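Local coordinates for protein epoxyqueuosine reductase (PDB 5D6S) that binds cobalamin and two iron/sulfur clusters as a member of the QueG epoxyqueuosine reductase family, at residues H103-P106 / Q107-K111; A160-D163 / T164-A167; R335-I338 / V339-E343; K366-E370 / G371-Y375. All coordinates share one frame; numbering follows the deposited sequence.

Contact 1: residues H103-P106 / Q107-K111; sequences HKLP and QQPQK
The main-chain oxygen of Gln107 is met by two carbons of Leu105, CG at 3.7 Å and CD2 at 3.6 Å from Gln107 O, and no hydrogen bond joins 103-106 to 107-111. The motif is an open turn in the loop between strand 93-100 and helix 128-144. Leu105 CA and Gln108 CA are 6.2 Å apart, and the backbone angles of the two residues between them, Pro106 and Gln107, come near a type VIII beta turn, a class without the bond from first carbonyl to fourth N-H. Side-chain packing accompanies the turn, and the ring of Pro106 limits its phi at the corner. Leu105 points into the bend, and Gln108 reaches back to it although its CB starts away: its chain folds at the second torsion (chi2 -64°), which returns the amide to the leucine. Gln108 OE1 then lies 3.7 Å from Leu105 CB, a van der Waals contact of the amide oxygen with a methylene. Beyond the bend Gln108 and Pro109 continue in a polyproline-II-like conformation, and Leu105 is also covered by Trp124, Ile284, Pro286 and Ala289, which tie this surface loop to the region of helix 286-289. Leu105 and Pro109 cross at about a right angle, methyl CD2 of the leucine resting 4.0 Å from ring carbon CD of the proline.

Contact 2: residues A160-D163 / T164-A167; sequences ALVD and TAVA
Val166 turns back over the start of its own helix toward Leu161 and Val162. Its CB lies 3.8 Å from Val162 O and 3.9 Å from Asp163 O, beside the first turn. From there CG2, anti to the carbonyl carbon of Val166 (chi1 of CG1 165°), comes within 3.5 Å of the same Val162 O and ends 4.1 Å from Leu161 CD1, the two side chains crossing at about a right angle. Val162 holds the N-cap position, and its carbonyl takes the opening bond of the helix: Val166 N reaches Val162 O at 3.2 Å with an N-H...O angle of 162°. Ala165 N adds a weak, bent bond to that oxygen, and Ala167 N a weak one to Asp163 O. Val162 CG1 packs on Thr164 CG2 at 3.7 Å. Asp163 places OD2 on Asp157 N, a hydrogen bond, and OD1 close to the Glu194 carboxylate, while its main-chain N-H is given to O63 of cobalamin and the carbonyl of Leu161 accepts from N62, so this helix start forms part of the cobalamin pocket. Helix 163-169 and its N-cap lie between sheet and helix: Val166 and Ala167 meet strands 93-100 and 190-197, and Val162 and Ala165 touch helix 55-67.

Contact 3: residues R335-I338 / V339-E343; sequences RNAI and VKLME
Ile338, Ala337 and Val339 contribute most to this helix start, where 335-338 leads into 339-343. Ile338 gives its carbonyl to Met342 N at 3.0 Å, the donor tilted 16° from the carbonyl plane. Along the same side its CG2 lies 4.0 Å from Met342 SD. The two side chains run side by side and point the same way, as expected for residues four apart on one helix face. Ile338 CG2 stands anti to the backbone N, while CG1 takes the place beside that N (chi1 -70°) and carries CD1 over the centre of the Arg335 guanidinium, 4.2 Å above its plane. Ala337 is one position earlier. Its carbonyl oxygen accepts from Leu341 N at 2.9 Å, in a nearly straight bond (N-H...O 165°), and the Leu341 chain folds back along this carbonyl, CG within 3.4 Å of Ala337 O. Beside it, Leu341 CD1 touches Ala337 CB at 4.0 Å. Val339 follows with its side chain turned away from the preceding turn, though its CB lies 3.7 Å from Ile338 C. Lys340 carries its ammonium away to a salt bridge with Glu298. The run of successive helices 318-331, 338-347 and 351-364, packed on one another, is consistent with a HEAT-like helical stack. Helix 338-347 is flanked by helix 351-364, on which Ile338 and Leu341 rest, by helix 318-331, met by Ala337 and Leu341, and by helix 293-296, where Leu294 touches Ala337 and Lys340.

Contact 4: residues K366-E370 / G371-Y375; sequences KKPDE and GMLDY. Unlike the reference sequence in segment 371-375: Gly371 (reference Ala).
Asp369 caps the start of helix 370-377 with its carboxylate, which takes the main-chain N-H of two residues in the first turn. Its CG sits between the backbone N and the carbonyl carbon (chi1 66°), which points the oxygens along the chain: OD1 is 3.4 Å from Met372 N and OD2 3.2 Å from Gly371 N. Two bent, weak bonds from one carboxylate thus cap the helix, and Met372 N also makes a weak bond to Asp369 O. The main chain supplies the stronger links. Asp369 O accepts from Leu373 N at 3.1 Å, and Glu370 O accepts from Asp374 N at 3.0 Å. Below the cap, Leu373 CD2 packs on Pro368 CB at 3.9 Å, a hydrophobic staple across the N-cap that Trp397 also touches. Two acidic side chains then come close: Glu370 OE2 and Asp374 OD1 are 3.5 Å apart, their carboxylate planes turned 82° against each other. Arg377 answers this charge, with a salt bridge to Asp374 OD1 and a long, weak ion pair to Glu370 OE2. The chemistry implies an acidic helix start, in which Asp369 and Glu370 would be expected to interact favourably with the N-terminal end of the helix dipole while Arg377 probably offsets part of the like-charge repulsion.

How the contacts relate
The four contacts are in series along the chain, but their distance from cobalamin does not follow that order. Contact 2 lies at the pocket: the Thr164 side chain is about 3 Å from cobalamin and about 11 Å from an iron/sulfur cluster. Contact 1, a surface loop, is farther off, its Leu105 side chain about 14 Å from cobalamin, and its nearest atoms are about 17 Å from contact 2. Contacts 3 and 4 lie across the chain's centre from contact 2, with centres 45 and 53 Å from it. They touch each other: Met342 CG is 3.6 Å from Tyr375 OH, and Ile338 CG2 4.3 Å from Met372 CE, joining helices 338-347 and 370-377.

Contact 1: residues H103-P106 / Q107-K111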
loop_
_atom_site.group_PDB
_atom_site.type_symbol
_atom_site.label_atom_id
_atom_site.label_comp_id
_atom_site.label_asym_id
_atom_site.label_seq_id
_atom_site.Cartn_x
_atom_site.Cartn_y
_atom_site.Cartn_z
ATOM N N HIS A 103 -6.652 -10.897 5.506
ATOM C CA HIS A 103 -5.439 -11.049 4.726
ATOM C C HIS A 103 -5.399 -12.351 3.897
ATOM O O HIS A 103 -4.578 -12.496 2.998
ATOM C CB HIS A 103 -4.233 -10.928 5.646
ATOM C CG HIS A 103 -3.849 -12.197 6.337
ATOM N ND1 HIS A 103 -4.572 -12.735 7.385
ATOM C CD2 HIS A 103 -2.789 -13.020 6.146
ATOM C CE1 HIS A 103 -3.973 -13.838 7.800
ATOM N NE2 HIS A 103 -2.890 -14.033 7.066
ATOM N N LYS A 104 -6.287 -13.290 4.219
ATOM C CA LYS A 104 -6.495 -14.512 3.436
ATOM C C LYS A 104 -7.795 -14.318 2.696
ATOM O O LYS A 104 -8.671 -13.596 3.164
ATOM C CB LYS A 104 -6.630 -15.745 4.333
ATOM C CG LYS A 104 -5.333 -16.430 4.756
ATOM C CD LYS A 104 -5.589 -17.312 5.984
ATOM C CE LYS A 104 -5.066 -18.733 5.836
ATOM N NZ LYS A 104 -3.586 -18.784 5.857
ATOM N N LEU A 105 -7.932 -14.977 1.557
ATOM C CA LEU A 105 -9.095 -14.773 0.741
ATOM C C LEU A 105 -10.177 -15.763 1.191
ATOM O O LEU A 105 -9.924 -16.972 1.283
ATOM C CB LEU A 105 -8.737 -14.949 -0.739
ATOM C CG LEU A 105 -9.520 -14.113 -1.764
ATOM C CD1 LEU A 105 -9.333 -12.624 -1.566
ATOM C CD2 LEU A 105 -9.100 -14.499 -3.182
ATOM N N PRO A 106 -11.383 -15.252 1.495
ATOM C CA PRO A 106 -12.488 -16.145 1.828
ATOM C C PRO A 106 -12.628 -17.240 0.783
ATOM O O PRO A 106 -12.503 -18.422 1.090
ATOM C CB PRO A 106 -13.728 -15.222 1.802
ATOM C CG PRO A 106 -13.212 -13.831 1.967
ATOM C CD PRO A 106 -11.780 -13.825 1.505
ATOM N N GLN A 107 -12.865 -16.815 -0.455
ATOM C CA GLN A 107 -13.170 -17.702 -1.562
ATOM C C GLN A 107 -12.155 -17.463 -2.670
ATOM O O GLN A 107 -12.124 -16.369 -3.236
ATOM C CB GLN A 107 -14.603 -17.408 -2.060
ATOM C CG GLN A 107 -15.075 -18.192 -3.285
ATOM C CD GLN A 107 -15.670 -19.561 -2.967
ATOM O OE1 GLN A 107 -16.670 -19.952 -3.568
ATOM N NE2 GLN A 107 -15.065 -20.296 -2.031
ATOM N N GLN A 108 -11.334 -18.472 -2.975
ATOM C CA GLN A 108 -10.417 -18.408 -4.131
ATOM C C GLN A 108 -11.161 -18.139 -5.454
ATOM O O GLN A 108 -12.325 -18.524 -5.609
ATOM C CB GLN A 108 -9.618 -19.697 -4.266
ATOM C CG GLN A 108 -8.589 -19.877 -3.178
ATOM C CD GLN A 108 -7.527 -18.815 -3.233
ATOM O OE1 GLN A 108 -7.351 -18.046 -2.286
ATOM N NE2 GLN A 108 -6.810 -18.753 -4.346
ATOM N N PRO A 109 -10.500 -17.457 -6.408
ATOM C CA PRO A 109 -11.133 -17.230 -7.701
ATOM C C PRO A 109 -10.997 -18.472 -8.580
ATOM O O PRO A 109 -10.120 -19.317 -8.347
ATOM C CB PRO A 109 -10.331 -16.071 -8.279
ATOM C CG PRO A 109 -8.966 -16.262 -7.719
ATOM C CD PRO A 109 -9.115 -16.952 -6.386
ATOM N N GLN A 110 -11.854 -18.581 -9.587
ATOM C CA GLN A 110 -11.889 -19.796 -10.373
ATOM C C GLN A 110 -10.836 -19.788 -11.472
ATOM O O GLN A 110 -10.822 -18.889 -12.296
ATOM C CB GLN A 110 -13.288 -20.032 -10.955
ATOM C CG GLN A 110 -13.737 -21.474 -10.766
ATOM C CD GLN A 110 -14.939 -21.819 -11.606
ATOM O OE1 GLN A 110 -15.828 -20.988 -11.799
ATOM N NE2 GLN A 110 -14.986 -23.053 -12.104
ATOM N N LYS A 111 -9.979 -20.809 -11.490
ATOM C CA LYS A 111 -9.014 -21.040 -12.582
ATOM C C LYS A 111 -9.603 -20.790 -14.000
ATOM O O LYS A 111 -10.708 -21.213 -14.302
ATOM C CB LYS A 111 -8.452 -22.460 -12.446
ATOM C CG LYS A 111 -7.973 -23.122 -13.731
ATOM C CD LYS A 111 -6.462 -23.219 -13.840
ATOM C CE LYS A 111 -6.091 -24.178 -14.964
ATOM N NZ LYS A 111 -4.623 -24.375 -15.091
#

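Contact 2: residues A160-D163 / T164-A167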
loop_
_atom_site.group_PDB
_atom_site.type_symbol
_atom_site.label_atom_id
_atom_site.label_comp_id
_atom_site.label_asym_id
_atom_site.label_seq_id
_atom_site.Cartn_x
_atom_site.Cartn_y
_atom_site.Cartn_z
ATOM N N ALA A 160 -1.882 14.990 7.883
ATOM C CA ALA A 160 -0.512 15.407 8.231
ATOM C C ALA A 160 0.145 14.593 9.343
ATOM O O ALA A 160 1.365 14.453 9.388
ATOM C CB ALA A 160 -0.511 16.855 8.642
ATOM N N LEU A 161 -0.651 14.029 10.221
ATOM C CA LEU A 161 -0.074 13.233 11.300
ATOM C C LEU A 161 0.536 11.914 10.823
ATOM O O LEU A 161 0.157 11.362 9.780
ATOM C CB LEU A 161 -1.110 12.955 12.405
ATOM C CG LEU A 161 -1.621 14.223 13.103
ATOM C CD1 LEU A 161 -2.584 13.826 14.203
ATOM C CD2 LEU A 161 -0.488 15.072 13.654
ATOM N N VAL A 162 1.455 11.413 11.644
ATOM C CA VAL A 162 2.012 10.079 11.497
ATOM C C VAL A 162 1.001 9.104 12.105
ATOM O O VAL A 162 0.987 8.895 13.297
ATOM C CB VAL A 162 3.379 9.963 12.196
ATOM C CG1 VAL A 162 3.982 8.600 11.931
ATOM C CG2 VAL A 162 4.309 11.069 11.722
ATOM N N ASP A 163 0.140 8.530 11.268
ATOM C CA ASP A 163 -0.977 7.686 11.717
ATOM C C ASP A 163 -0.515 6.535 12.610
ATOM O O ASP A 163 -1.268 5.982 13.405
ATOM C CB ASP A 163 -1.688 7.074 10.508
ATOM C CG ASP A 163 -2.449 8.090 9.690
ATOM O OD1 ASP A 163 -2.401 9.301 10.032
ATOM O OD2 ASP A 163 -3.097 7.665 8.697
ATOM N N THR A 164 0.734 6.162 12.423
ATOM C CA THR A 164 1.250 4.959 12.984
ATOM C C THR A 164 1.648 5.219 14.448
ATOM O O THR A 164 1.428 4.381 15.315
ATOM C CB THR A 164 2.399 4.479 12.076
ATOM O OG1 THR A 164 2.369 3.053 11.971
ATOM C CG2 THR A 164 3.755 4.962 12.542
ATOM N N ALA A 165 2.214 6.399 14.686
ATOM C CA ALA A 165 2.728 6.809 15.994
ATOM C C ALA A 165 1.611 7.299 16.901
ATOM O O ALA A 165 1.687 7.216 18.133
ATOM C CB ALA A 165 3.779 7.907 15.832
ATOM N N VAL A 166 0.570 7.809 16.279
ATOM C CA VAL A 166 -0.636 8.157 17.003
ATOM C C VAL A 166 -1.267 6.914 17.617
ATOM O O VAL A 166 -1.571 6.895 18.801
ATOM C CB VAL A 166 -1.653 8.858 16.083
ATOM C CG1 VAL A 166 -3.028 8.891 16.720
ATOM C CG2 VAL A 166 -1.169 10.263 15.760
ATOM N N ALA A 167 -1.462 5.883 16.801
ATOM C CA ALA A 167 -2.062 4.635 17.262
ATOM C C ALA A 167 -1.233 3.930 18.348
ATOM O O ALA A 167 -1.789 3.173 19.152
ATOM C CB ALA A 167 -2.282 3.705 16.090
#

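Contact 3: residues R335-I338 / V339-E343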
loop_
_atom_site.group_PDB
_atom_site.type_symbol
_atom_site.label_atom_id
_atom_site.label_comp_id
_atom_site.label_asym_id
_atom_site.label_seq_id
_atom_site.Cartn_x
_atom_site.Cartn_y
_atom_site.Cartn_z
ATOM N N ARG A 335 4.093 -17.514 -22.226
ATOM C CA ARG A 335 4.130 -17.480 -23.695
ATOM C C ARG A 335 2.832 -16.941 -24.301
ATOM O O ARG A 335 2.842 -16.415 -25.404
ATOM C CB ARG A 335 4.437 -18.853 -24.287
ATOM C CG ARG A 335 5.850 -19.347 -24.015
ATOM C CD ARG A 335 6.174 -20.574 -24.860
ATOM N NE ARG A 335 6.253 -20.259 -26.291
ATOM C CZ ARG A 335 7.296 -19.674 -26.879
ATOM N NH1 ARG A 335 8.374 -19.316 -26.167
ATOM N NH2 ARG A 335 7.258 -19.442 -28.184
ATOM N N ASN A 336 1.736 -17.007 -23.566
ATOM C CA ASN A 336 0.453 -16.494 -24.092
ATOM C C ASN A 336 0.341 -14.983 -24.145
ATOM O O ASN A 336 -0.576 -14.432 -24.772
ATOM C CB ASN A 336 -0.735 -17.058 -23.314
ATOM C CG ASN A 336 -0.863 -18.554 -23.466
ATOM O OD1 ASN A 336 -0.350 -19.156 -24.405
ATOM N ND2 ASN A 336 -1.509 -19.171 -22.505
ATOM N N ALA A 337 1.271 -14.292 -23.506
ATOM C CA ALA A 337 1.244 -12.835 -23.540
ATOM C C ALA A 337 1.946 -12.270 -24.792
ATOM O O ALA A 337 1.813 -11.088 -25.105
ATOM C CB ALA A 337 1.874 -12.305 -22.282
ATOM N N ILE A 338 2.731 -13.102 -25.478
ATOM C CA ILE A 338 3.669 -12.584 -26.468
ATOM C C ILE A 338 2.913 -11.709 -27.462
ATOM O O ILE A 338 3.343 -10.604 -27.760
ATOM C CB ILE A 338 4.460 -13.710 -27.147
ATOM C CG1 ILE A 338 5.438 -14.331 -26.137
ATOM C CG2 ILE A 338 5.249 -13.213 -28.335
ATOM C CD1 ILE A 338 6.101 -15.624 -26.588
ATOM N N VAL A 339 1.794 -12.195 -27.973
ATOM C CA VAL A 339 1.137 -11.480 -29.055
ATOM C C VAL A 339 0.604 -10.139 -28.522
ATOM O O VAL A 339 0.623 -9.105 -29.219
ATOM C CB VAL A 339 0.104 -12.319 -29.857
ATOM C CG1 VAL A 339 -0.317 -13.584 -29.137
ATOM C CG2 VAL A 339 -1.114 -11.485 -30.243
ATOM N N LYS A 340 0.156 -10.142 -27.279
ATOM C CA LYS A 340 -0.299 -8.893 -26.661
ATOM C C LYS A 340 0.830 -7.881 -26.451
ATOM O O LYS A 340 0.670 -6.674 -26.625
ATOM C CB LYS A 340 -0.976 -9.184 -25.323
ATOM C CG LYS A 340 -1.524 -7.952 -24.624
ATOM C CD LYS A 340 -2.445 -7.148 -25.497
ATOM C CE LYS A 340 -3.028 -5.962 -24.735
ATOM N NZ LYS A 340 -3.952 -5.173 -25.591
ATOM N N LEU A 341 1.962 -8.377 -26.013
ATOM C CA LEU A 341 3.109 -7.519 -25.813
ATOM C C LEU A 341 3.505 -6.902 -27.157
ATOM O O LEU A 341 3.928 -5.760 -27.221
ATOM C CB LEU A 341 4.254 -8.333 -25.181
ATOM C CG LEU A 341 3.938 -8.854 -23.768
ATOM C CD1 LEU A 341 4.894 -9.930 -23.336
ATOM C CD2 LEU A 341 3.962 -7.738 -22.739
ATOM N N MET A 342 3.367 -7.666 -28.232
ATOM C CA MET A 342 3.782 -7.192 -29.531
ATOM C C MET A 342 2.845 -6.085 -29.941
ATOM O O MET A 342 3.268 -5.119 -30.545
ATOM C CB MET A 342 3.839 -8.326 -30.556
ATOM C CG MET A 342 5.152 -9.099 -30.608
ATOM S SD MET A 342 4.996 -10.733 -31.424
ATOM C CE MET A 342 6.317 -10.564 -32.637
ATOM N N GLU A 343 1.574 -6.205 -29.590
ATOM C CA GLU A 343 0.556 -5.196 -29.917
ATOM C C GLU A 343 0.830 -3.888 -29.178
ATOM O O GLU A 343 0.754 -2.796 -29.764
ATOM C CB GLU A 343 -0.864 -5.691 -29.602
ATOM C CG GLU A 343 -1.372 -6.741 -30.592
ATOM C CD GLU A 343 -2.650 -7.477 -30.148
ATOM O OE1 GLU A 343 -3.383 -6.951 -29.278
ATOM O OE2 GLU A 343 -2.897 -8.595 -30.674
#

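Contact 4: residues K366-E370 / G371-Y375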
loop_
_atom_site.group_PDB
_atom_site.type_symbol
_atom_site.label_atom_id
_atom_site.label_comp_id
_atom_site.label_asym_id
_atom_site.label_seq_id
_atom_site.Cartn_x
_atom_site.Cartn_y
_atom_site.Cartn_z
ATOM N N LYS A 366 12.575 -17.614 -24.149
ATOM C CA LYS A 366 13.854 -18.097 -23.623
ATOM C C LYS A 366 14.810 -18.545 -24.723
ATOM O O LYS A 366 16.009 -18.271 -24.630
ATOM C CB LYS A 366 13.626 -19.205 -22.605
ATOM C CG LYS A 366 13.043 -18.692 -21.294
ATOM C CD LYS A 366 12.898 -19.794 -20.258
ATOM C CE LYS A 366 12.836 -19.241 -18.837
ATOM N NZ LYS A 366 12.859 -20.319 -17.797
ATOM N N LYS A 367 14.281 -19.169 -25.779
ATOM C CA LYS A 367 15.096 -19.568 -26.932
ATOM C C LYS A 367 14.524 -18.989 -28.230
ATOM O O LYS A 367 13.756 -19.643 -28.942
ATOM C CB LYS A 367 15.225 -21.092 -27.027
ATOM C CG LYS A 367 16.035 -21.688 -25.889
ATOM C CD LYS A 367 16.745 -22.982 -26.261
ATOM C CE LYS A 367 17.816 -23.300 -25.228
ATOM N NZ LYS A 367 18.593 -24.512 -25.594
ATOM N N PRO A 368 14.920 -17.763 -28.554
ATOM C CA PRO A 368 14.271 -17.102 -29.677
ATOM C C PRO A 368 14.602 -17.722 -31.016
ATOM O O PRO A 368 15.764 -17.886 -31.342
ATOM C CB PRO A 368 14.842 -15.668 -29.625
ATOM C CG PRO A 368 16.014 -15.737 -28.714
ATOM C CD PRO A 368 15.743 -16.836 -27.760
ATOM N N ASP A 369 13.576 -18.009 -31.797
ATOM C CA ASP A 369 13.751 -18.400 -33.198
ATOM C C ASP A 369 14.307 -17.227 -34.022
ATOM O O ASP A 369 14.384 -16.097 -33.543
ATOM C CB ASP A 369 12.423 -18.922 -33.800
ATOM C CG ASP A 369 11.332 -17.834 -33.908
ATOM O OD1 ASP A 369 11.044 -17.163 -32.890
ATOM O OD2 ASP A 369 10.729 -17.671 -34.990
ATOM N N GLU A 370 14.672 -17.508 -35.270
ATOM C CA GLU A 370 15.198 -16.488 -36.176
ATOM C C GLU A 370 14.135 -15.440 -36.477
ATOM O O GLU A 370 14.436 -14.253 -36.650
ATOM C CB GLU A 370 15.738 -17.147 -37.461
ATOM C CG GLU A 370 16.590 -16.251 -38.364
ATOM C CD GLU A 370 17.898 -15.766 -37.725
ATOM O OE1 GLU A 370 18.478 -16.485 -36.869
ATOM O OE2 GLU A 370 18.362 -14.661 -38.093
ATOM N N GLY A 371 12.872 -15.855 -36.533
ATOM C CA GLY A 371 11.793 -14.881 -36.791
ATOM C C GLY A 371 11.711 -13.797 -35.718
ATOM O O GLY A 371 11.408 -12.622 -35.999
ATOM N N MET A 372 11.886 -14.240 -34.475
ATOM C CA MET A 372 11.804 -13.362 -33.333
ATOM C C MET A 372 13.008 -12.457 -33.298
ATOM O O MET A 372 12.857 -11.249 -33.033
ATOM C CB MET A 372 11.694 -14.148 -32.028
ATOM C CG MET A 372 11.502 -13.268 -30.787
ATOM S SD MET A 372 9.923 -12.378 -30.607
ATOM C CE MET A 372 8.788 -13.769 -30.622
ATOM N N LEU A 373 14.182 -13.006 -33.596
ATOM C CA LEU A 373 15.382 -12.160 -33.676
ATOM C C LEU A 373 15.206 -11.054 -34.725
ATOM O O LEU A 373 15.558 -9.908 -34.489
ATOM C CB LEU A 373 16.632 -12.974 -33.974
ATOM C CG LEU A 373 16.999 -14.011 -32.904
ATOM C CD1 LEU A 373 18.144 -14.882 -33.374
ATOM C CD2 LEU A 373 17.355 -13.341 -31.584
ATOM N N ASP A 374 14.593 -11.382 -35.855
ATOM C CA ASP A 374 14.318 -10.368 -36.876
ATOM C C ASP A 374 13.286 -9.330 -36.370
ATOM O O ASP A 374 13.420 -8.135 -36.645
ATOM C CB ASP A 374 13.862 -11.007 -38.203
ATOM C CG ASP A 374 14.964 -11.871 -38.876
ATOM O OD1 ASP A 374 16.052 -12.065 -38.276
ATOM O OD2 ASP A 374 14.728 -12.360 -40.017
ATOM N N TYR A 375 12.263 -9.777 -35.630
ATOM C CA TYR A 375 11.247 -8.848 -35.084
ATOM C C TYR A 375 11.955 -7.828 -34.234
ATOM O O TYR A 375 11.752 -6.626 -34.396
ATOM C CB TYR A 375 10.196 -9.583 -34.232
ATOM C CG TYR A 375 9.316 -8.656 -33.414
ATOM C CD1 TYR A 375 8.387 -7.837 -34.031
ATOM C CD2 TYR A 375 9.433 -8.564 -32.029
ATOM C CE1 TYR A 375 7.588 -6.946 -33.312
ATOM C CE2 TYR A 375 8.620 -7.683 -31.291
ATOM C CZ TYR A 375 7.698 -6.879 -31.945
ATOM O OH TYR A 375 6.852 -5.994 -31.259
#